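Local structure of FdhC (Acinetobacter nosocomialis, 5KTC) at residues I68-L82 with C93-A107. The protein probably transfers a 3-hydroxybutanoyl group from coenzyme A to the amino group of a dTDP-linked dideoxy sugar, as a GNAT-type N-acyltransferase of O-antigen synthesis. Sequence-based numbering, arbitrary orientation.
Sequences IFRSDDQSPIGTVRL and CWGSWILNEHKTKYA. With COA (coenzyme A), chain D.
Arg81 leaves its backbone with CG trans to N (chi1 -167°) and then bends at chi3, which swings the guanidinium side-on to Ser96; NE and NH2 both hold Ser96 OG, NE at 2.9 Å. That hydroxyl and Arg81 NH2 also bind the sugar-nucleotide product, while NH1 pairs with Glu63, so the guanidinium is fixed from several sides. Ser96 and Trp97 together face Val80 in a beta bulge between the antiparallel strands 75-82 and 93-99: Thr79 still pairs with Ile98, but Arg81 pairs with Gly95. Thr79 OG1 donates to Ser96 O at 2.7 Å, a side-chain bond across the bulge. At the bulge Val80 CG2 meets the edge of the Trp94 ring, 3.4 Å from CE3. Trp97 lies between Trp94 CH2 on one face and the coenzyme A methyl CEP on the other. At the far end Arg70 NH1 reaches His102 O at 2.8 Å, and Asp72 holds NE and NH2. Thr104 CG2 covers one guanidinium face; in one of its two conformers the His102 ring stacks on the other, planes 20° apart, and its NE2 bonds nearly straight (170°) to the syn lone pair of Asp73 OD2. Coenzyme A runs along strand 93-99 like a further strand, its N4P giving to Trp97 O and its O9P accepting from Leu99 N at 2.8 Å: the bulged strand and pantetheine pairing characteristic of the GNAT acyl-CoA site.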
loop_
_atom_site.group_PDB
_atom_site.type_symbol
_atom_site.label_atom_id
_atom_site.label_comp_id
_atom_site.label_asym_id
_atom_site.label_seq_id
_atom_site.Cartn_x
_atom_site.Cartn_y
_atom_site.Cartn_z
ATOM N N ILE A 68 -6.313 2.791 -5.114
ATOM C CA ILE A 68 -7.162 2.450 -4.007
ATOM C C ILE A 68 -8.499 3.145 -4.265
ATOM O O ILE A 68 -8.514 4.364 -4.519
ATOM C CB ILE A 68 -6.596 2.903 -2.662
ATOM C CG1 ILE A 68 -5.164 2.373 -2.409
ATOM C CG2 ILE A 68 -7.556 2.451 -1.556
ATOM C CD1 ILE A 68 -4.502 2.971 -1.170
ATOM N N PHE A 69 -9.599 2.401 -4.149
ATOM C CA PHE A 69 -10.959 2.905 -4.413
ATOM C C PHE A 69 -11.807 2.754 -3.172
ATOM O O PHE A 69 -11.593 1.822 -2.437
ATOM C CB PHE A 69 -11.649 2.110 -5.533
ATOM C CG PHE A 69 -11.261 2.541 -6.905
ATOM C CD1 PHE A 69 -10.132 1.959 -7.555
ATOM C CD2 PHE A 69 -12.015 3.532 -7.562
ATOM C CE1 PHE A 69 -9.780 2.382 -8.841
ATOM C CE2 PHE A 69 -11.643 3.948 -8.826
ATOM C CZ PHE A 69 -10.529 3.372 -9.462
ATOM N N ARG A 70 -12.748 3.674 -2.966
ATOM C CA ARG A 70 -13.817 3.431 -2.002
ATOM C C ARG A 70 -14.985 2.670 -2.663
ATOM O O ARG A 70 -15.444 2.987 -3.779
ATOM C CB ARG A 70 -14.181 4.647 -1.193
ATOM C CG ARG A 70 -14.878 5.740 -1.874
ATOM C CD ARG A 70 -15.055 6.901 -0.943
ATOM N NE ARG A 70 -16.156 6.614 -0.014
ATOM C CZ ARG A 70 -16.355 7.227 1.138
ATOM N NH1 ARG A 70 -15.482 8.112 1.597
ATOM N NH2 ARG A 70 -17.416 6.888 1.878
ATOM N N SER A 71 -15.364 1.582 -1.990
ATOM C CA SER A 71 -16.357 0.647 -2.456
ATOM C C SER A 71 -17.766 1.202 -2.615
ATOM O O SER A 71 -18.486 0.698 -3.436
ATOM C CB SER A 71 -16.501 -0.492 -1.440
ATOM O OG SER A 71 -15.258 -1.150 -1.337
ATOM N N ASP A 72 -18.159 2.146 -1.779
ATOM C CA ASP A 72 -19.563 2.599 -1.718
ATOM C C ASP A 72 -19.948 3.400 -2.981
ATOM O O ASP A 72 -21.077 3.248 -3.475
ATOM C CB ASP A 72 -19.865 3.318 -0.401
ATOM C CG ASP A 72 -19.129 4.600 -0.245
ATOM O OD1 ASP A 72 -18.253 4.929 -1.098
ATOM O OD2 ASP A 72 -19.367 5.283 0.771
ATOM N N ASP A 73 -18.998 4.190 -3.521
ATOM C CA ASP A 73 -19.218 4.966 -4.752
ATOM C C ASP A 73 -18.215 4.745 -5.878
ATOM O O ASP A 73 -18.255 5.422 -6.904
ATOM C CB ASP A 73 -19.264 6.444 -4.397
ATOM C CG ASP A 73 -17.952 6.975 -3.904
ATOM O OD1 ASP A 73 -16.974 6.227 -3.864
ATOM O OD2 ASP A 73 -17.900 8.149 -3.582
ATOM N N GLN A 74 -17.342 3.775 -5.713
ATOM C CA GLN A 74 -16.365 3.445 -6.743
ATOM C C GLN A 74 -15.564 4.693 -7.209
ATOM O O GLN A 74 -15.350 4.905 -8.416
ATOM C CB GLN A 74 -17.025 2.667 -7.917
ATOM C CG GLN A 74 -17.712 1.375 -7.468
ATOM C CD GLN A 74 -19.176 1.629 -7.153
ATOM O OE1 GLN A 74 -19.893 2.155 -7.998
ATOM N NE2 GLN A 74 -19.618 1.340 -5.941
ATOM N N SER A 75 -15.114 5.475 -6.241
ATOM C CA SER A 75 -14.344 6.654 -6.497
ATOM C C SER A 75 -12.914 6.435 -5.971
ATOM O O SER A 75 -12.739 5.781 -4.928
ATOM C CB SER A 75 -15.013 7.879 -5.861
ATOM O OG SER A 75 -14.852 7.960 -4.465
ATOM N N PRO A 76 -11.913 7.020 -6.655
ATOM C CA PRO A 76 -10.518 6.777 -6.321
ATOM C C PRO A 76 -10.110 7.610 -5.149
ATOM O O PRO A 76 -10.486 8.781 -5.062
ATOM C CB PRO A 76 -9.794 7.183 -7.588
ATOM C CG PRO A 76 -10.623 8.277 -8.165
ATOM C CD PRO A 76 -12.032 7.846 -7.879
ATOM N N ILE A 77 -9.434 6.978 -4.178
ATOM C CA ILE A 77 -9.028 7.653 -2.939
ATOM C C ILE A 77 -7.512 7.547 -2.672
ATOM O O ILE A 77 -7.046 8.117 -1.735
ATOM C CB ILE A 77 -9.797 7.112 -1.735
ATOM C CG1 ILE A 77 -9.632 5.564 -1.597
ATOM C CG2 ILE A 77 -11.308 7.431 -1.867
ATOM C CD1 ILE A 77 -10.114 5.078 -0.236
ATOM N N GLY A 78 -6.746 6.852 -3.523
ATOM C CA GLY A 78 -5.308 6.841 -3.329
ATOM C C GLY A 78 -4.520 5.844 -4.133
ATOM O O GLY A 78 -5.014 5.313 -5.137
ATOM N N THR A 79 -3.265 5.620 -3.687
ATOM C CA THR A 79 -2.359 4.772 -4.374
ATOM C C THR A 79 -1.615 3.886 -3.425
ATOM O O THR A 79 -1.449 4.210 -2.228
ATOM C CB THR A 79 -1.309 5.548 -5.190
ATOM O OG1 THR A 79 -0.521 6.397 -4.335
ATOM C CG2 THR A 79 -1.998 6.329 -6.223
ATOM N N VAL A 80 -1.104 2.769 -3.952
ATOM C CA VAL A 80 -0.120 2.001 -3.177
ATOM C C VAL A 80 0.644 1.115 -4.104
ATOM O O VAL A 80 0.116 0.736 -5.168
ATOM C CB VAL A 80 -0.778 1.209 -1.997
ATOM C CG1 VAL A 80 -1.617 0.040 -2.528
ATOM C CG2 VAL A 80 0.275 0.745 -0.990
ATOM N N ARG A 81 1.860 0.797 -3.732
ATOM C CA ARG A 81 2.777 0.037 -4.664
ATOM C C ARG A 81 3.636 -0.977 -3.965
ATOM O O ARG A 81 4.150 -0.710 -2.885
ATOM C CB ARG A 81 3.679 1.044 -5.365
ATOM C CG ARG A 81 4.478 0.566 -6.564
ATOM C CD ARG A 81 4.989 1.747 -7.424
ATOM N NE ARG A 81 5.892 2.584 -6.661
ATOM C CZ ARG A 81 7.224 2.773 -6.769
ATOM N NH1 ARG A 81 7.994 2.260 -7.724
ATOM N NH2 ARG A 81 7.783 3.565 -5.873
ATOM N N LEU A 82 3.824 -2.131 -4.628
ATOM C CA LEU A 82 4.789 -3.143 -4.307
ATOM C C LEU A 82 5.874 -3.159 -5.352
ATOM O O LEU A 82 5.592 -3.152 -6.536
ATOM C CB LEU A 82 4.200 -4.541 -4.284
ATOM C CG LEU A 82 3.242 -4.793 -3.128
ATOM C CD1 LEU A 82 1.952 -3.997 -3.289
ATOM C CD2 LEU A 82 2.978 -6.259 -3.095
ATOM N N CYS A 93 9.489 -4.579 -1.343
ATOM C CA CYS A 93 9.209 -3.276 -0.751
ATOM C C CYS A 93 7.749 -2.833 -1.040
ATOM O O CYS A 93 7.148 -3.226 -2.045
ATOM C CB CYS A 93 10.168 -2.196 -1.278
ATOM S SG CYS A 93 11.931 -2.615 -0.927
ATOM N N TRP A 94 7.222 -1.969 -0.187
ATOM C CA TRP A 94 5.983 -1.297 -0.505
ATOM C C TRP A 94 6.020 0.148 -0.026
ATOM O O TRP A 94 6.863 0.560 0.798
ATOM C CB TRP A 94 4.747 -2.028 0.022
ATOM C CG TRP A 94 4.403 -1.949 1.469
ATOM C CD1 TRP A 94 4.952 -2.652 2.493
ATOM C CD2 TRP A 94 3.335 -1.167 2.041
ATOM N NE1 TRP A 94 4.299 -2.336 3.678
ATOM C CE2 TRP A 94 3.273 -1.472 3.409
ATOM C CE3 TRP A 94 2.406 -0.263 1.509
ATOM C CZ2 TRP A 94 2.321 -0.884 4.274
ATOM C CZ3 TRP A 94 1.435 0.303 2.369
ATOM C CH2 TRP A 94 1.414 -0.001 3.728
ATOM N N GLY A 95 5.126 0.902 -0.602
ATOM C CA GLY A 95 5.099 2.333 -0.394
ATOM C C GLY A 95 4.281 3.020 -1.453
ATOM O O GLY A 95 3.218 2.505 -1.871
ATOM N N SER A 96 4.738 4.193 -1.895
ATOM C CA SER A 96 3.883 5.095 -2.668
ATOM C C SER A 96 2.454 5.193 -2.108
ATOM O O SER A 96 1.453 5.184 -2.863
ATOM C CB SER A 96 3.874 4.780 -4.166
ATOM O OG SER A 96 5.162 4.631 -4.732
ATOM N N TRP A 97 2.370 5.275 -0.792
ATOM C CA TRP A 97 1.129 4.949 -0.085
ATOM C C TRP A 97 0.504 6.282 0.258
ATOM O O TRP A 97 1.029 7.038 1.118
ATOM C CB TRP A 97 1.425 4.212 1.166
ATOM C CG TRP A 97 0.229 3.690 1.911
ATOM C CD1 TRP A 97 -0.946 3.239 1.397
ATOM C CD2 TRP A 97 0.152 3.522 3.330
ATOM N NE1 TRP A 97 -1.757 2.792 2.431
ATOM C CE2 TRP A 97 -1.099 2.938 3.616
ATOM C CE3 TRP A 97 1.026 3.816 4.387
ATOM C CZ2 TRP A 97 -1.520 2.675 4.902
ATOM C CZ3 TRP A 97 0.614 3.542 5.702
ATOM C CH2 TRP A 97 -0.653 2.942 5.933
ATOM N N ILE A 98 -0.597 6.584 -0.421
ATOM C CA ILE A 98 -1.232 7.889 -0.321
ATOM C C ILE A 98 -2.745 7.718 -0.295
ATOM O O ILE A 98 -3.304 6.964 -1.088
ATOM C CB ILE A 98 -0.894 8.842 -1.470
ATOM C CG1 ILE A 98 0.627 8.893 -1.768
ATOM C CG2 ILE A 98 -1.332 10.232 -1.078
ATOM C CD1 ILE A 98 1.047 9.451 -3.092
ATOM N N LEU A 99 -3.386 8.405 0.644
ATOM C CA LEU A 99 -4.865 8.442 0.693
ATOM C C LEU A 99 -5.336 9.913 0.765
ATOM O O LEU A 99 -4.781 10.675 1.557
ATOM C CB LEU A 99 -5.348 7.680 1.908
ATOM C CG LEU A 99 -5.242 6.150 1.837
ATOM C CD1 LEU A 99 -5.554 5.562 3.189
ATOM C CD2 LEU A 99 -6.158 5.523 0.788
ATOM N N ASN A 100 -6.354 10.279 -0.011
ATOM C CA ASN A 100 -6.778 11.703 -0.040
ATOM C C ASN A 100 -7.933 11.905 0.930
ATOM O O ASN A 100 -8.347 10.956 1.612
ATOM C CB ASN A 100 -7.149 12.156 -1.464
ATOM C CG ASN A 100 -8.346 11.434 -2.053
ATOM O OD1 ASN A 100 -9.203 10.903 -1.369
ATOM N ND2 ASN A 100 -8.372 11.371 -3.386
ATOM N N GLU A 101 -8.460 13.129 0.980
ATOM C CA GLU A 101 -9.608 13.484 1.847
ATOM C C GLU A 101 -10.843 12.622 1.750
ATOM O O GLU A 101 -11.564 12.505 2.717
ATOM C CB GLU A 101 -10.082 14.912 1.509
ATOM C CG GLU A 101 -9.923 15.913 2.627
ATOM C CD GLU A 101 -10.375 17.317 2.203
ATOM O OE1 GLU A 101 -10.649 17.518 0.983
ATOM O OE2 GLU A 101 -10.463 18.215 3.079
ATOM N N HIS A 102 -11.081 12.037 0.590
ATOM C CA HIS A 102 -12.328 11.257 0.335
ATOM C C HIS A 102 -12.171 9.817 0.769
ATOM O O HIS A 102 -13.064 9.036 0.604
ATOM C CB HIS A 102 -12.796 11.347 -1.143
ATOM C CG HIS A 102 -14.201 10.833 -1.406
ATOM N ND1 HIS A 102 -15.291 11.127 -0.609
ATOM C CD2 HIS A 102 -14.685 10.084 -2.426
ATOM C CE1 HIS A 102 -16.365 10.531 -1.088
ATOM N NE2 HIS A 102 -16.027 9.891 -2.192
ATOM N N LYS A 103 -11.048 9.480 1.393
ATOM C CA LYS A 103 -10.797 8.157 1.876
ATOM C C LYS A 103 -11.876 7.749 2.890
ATOM O O LYS A 103 -12.407 8.591 3.615
ATOM C CB LYS A 103 -9.390 8.087 2.573
ATOM C CG LYS A 103 -9.308 8.903 3.883
ATOM C CD LYS A 103 -7.942 8.973 4.513
ATOM C CE LYS A 103 -7.952 9.879 5.757
ATOM N NZ LYS A 103 -6.574 10.199 6.221
ATOM N N THR A 104 -12.156 6.475 2.963
ATOM C CA THR A 104 -12.938 5.969 4.063
ATOM C C THR A 104 -12.088 6.005 5.324
ATOM O O THR A 104 -10.844 6.103 5.256
ATOM C CB THR A 104 -13.395 4.533 3.850
ATOM O OG1 THR A 104 -12.263 3.755 3.540
ATOM C CG2 THR A 104 -14.366 4.408 2.693
ATOM N N LYS A 105 -12.765 5.952 6.468
ATOM C CA LYS A 105 -12.115 6.196 7.774
ATOM C C LYS A 105 -10.912 5.261 8.017
ATOM O O LYS A 105 -9.850 5.721 8.459
ATOM C CB LYS A 105 -13.099 5.981 8.903
ATOM C CG LYS A 105 -12.586 6.468 10.237
ATOM C CD LYS A 105 -13.748 6.500 11.227
ATOM C CE LYS A 105 -13.281 6.855 12.638
ATOM N NZ LYS A 105 -12.674 8.216 12.750
ATOM N N TYR A 106 -11.141 3.984 7.727
ATOM C CA TYR A 106 -10.194 2.938 7.985
ATOM C C TYR A 106 -9.491 2.463 6.708
ATOM O O TYR A 106 -8.903 1.399 6.720
ATOM C CB TYR A 106 -10.875 1.735 8.733
ATOM C CG TYR A 106 -11.482 2.193 10.061
ATOM C CD1 TYR A 106 -10.679 2.752 11.049
ATOM C CD2 TYR A 106 -12.855 2.113 10.314
ATOM C CE1 TYR A 106 -11.219 3.229 12.246
ATOM C CE2 TYR A 106 -13.398 2.601 11.511
ATOM C CZ TYR A 106 -12.586 3.140 12.464
ATOM O OH TYR A 106 -13.099 3.641 13.649
ATOM N N ALA A 107 -9.552 3.236 5.630
ATOM C CA ALA A 107 -8.834 2.864 4.389
ATOM C C ALA A 107 -7.359 2.519 4.603
ATOM O O ALA A 107 -6.790 1.663 3.897
ATOM C CB ALA A 107 -8.924 4.011 3.393
HETATM N N1A COA D . -5.854 -0.917 14.478
HETATM C C2A COA D . -7.039 -0.266 14.529
HETATM N N3A COA D . -7.206 0.969 14.049
HETATM C C4A COA D . -6.194 1.544 13.417
HETATM C C5A COA D . -4.880 0.868 13.286
HETATM C C6A COA D . -4.755 -0.443 13.878
HETATM N N6A COA D . -3.615 -1.126 13.825
HETATM N N7A COA D . -4.078 1.684 12.617
HETATM C C8A COA D . -4.790 2.799 12.347
HETATM N N9A COA D . -6.055 2.710 12.840
HETATM C C1B COA D . -7.134 3.714 12.718
HETATM C C2B COA D . -6.570 5.110 13.009
HETATM O O2B COA D . -6.566 5.437 14.408
HETATM C C3B COA D . -7.444 5.979 12.171
HETATM O O3B COA D . -8.691 6.120 12.859
HETATM P P3B COA D . -9.078 7.518 13.552
HETATM O O7A COA D . -9.961 8.153 12.470
HETATM O O8A COA D . -9.811 6.865 14.689
HETATM O O9A COA D . -7.797 8.254 13.853
HETATM C C4B COA D . -7.683 5.139 10.936
HETATM O O4B COA D . -7.596 3.769 11.360
HETATM C C5B COA D . -6.775 5.501 9.778
HETATM O O5B COA D . -5.423 5.371 10.161
HETATM P P1A COA D . -4.462 6.624 10.089
HETATM O O1A COA D . -3.168 6.250 10.779
HETATM O O2A COA D . -5.136 7.948 10.328
HETATM O O3A COA D . -3.966 6.703 8.551
HETATM P P2A COA D . -4.253 7.717 7.406
HETATM O O4A COA D . -5.699 7.778 6.992
HETATM O O5A COA D . -3.596 9.061 7.665
HETATM O O6A COA D . -3.499 7.043 6.170
HETATM C CBP COA D . -1.463 7.521 4.920
HETATM C CCP COA D . -2.079 6.963 6.215
HETATM C CDP COA D . 0.034 7.444 5.082
HETATM C CEP COA D . -1.898 6.688 3.718
HETATM C CAP COA D . -1.934 8.984 4.730
HETATM O OAP COA D . -1.747 9.637 6.029
HETATM C C9P COA D . -1.259 9.702 3.633
HETATM O O9P COA D . -1.555 9.644 2.420
HETATM N N8P COA D . -0.225 10.463 4.048
HETATM C C7P COA D . 0.541 11.202 3.116
HETATM C C6P COA D . 1.434 10.402 2.202
HETATM C C5P COA D . 2.477 9.682 3.017
HETATM O O5P COA D . 3.143 10.325 3.846
HETATM N N4P COA D . 2.589 8.384 2.817
HETATM C C3P COA D . 3.467 7.544 3.638
HETATM C C2P COA D . 4.951 7.690 3.251
HETATM S S1P COA D . 5.976 6.827 4.500
#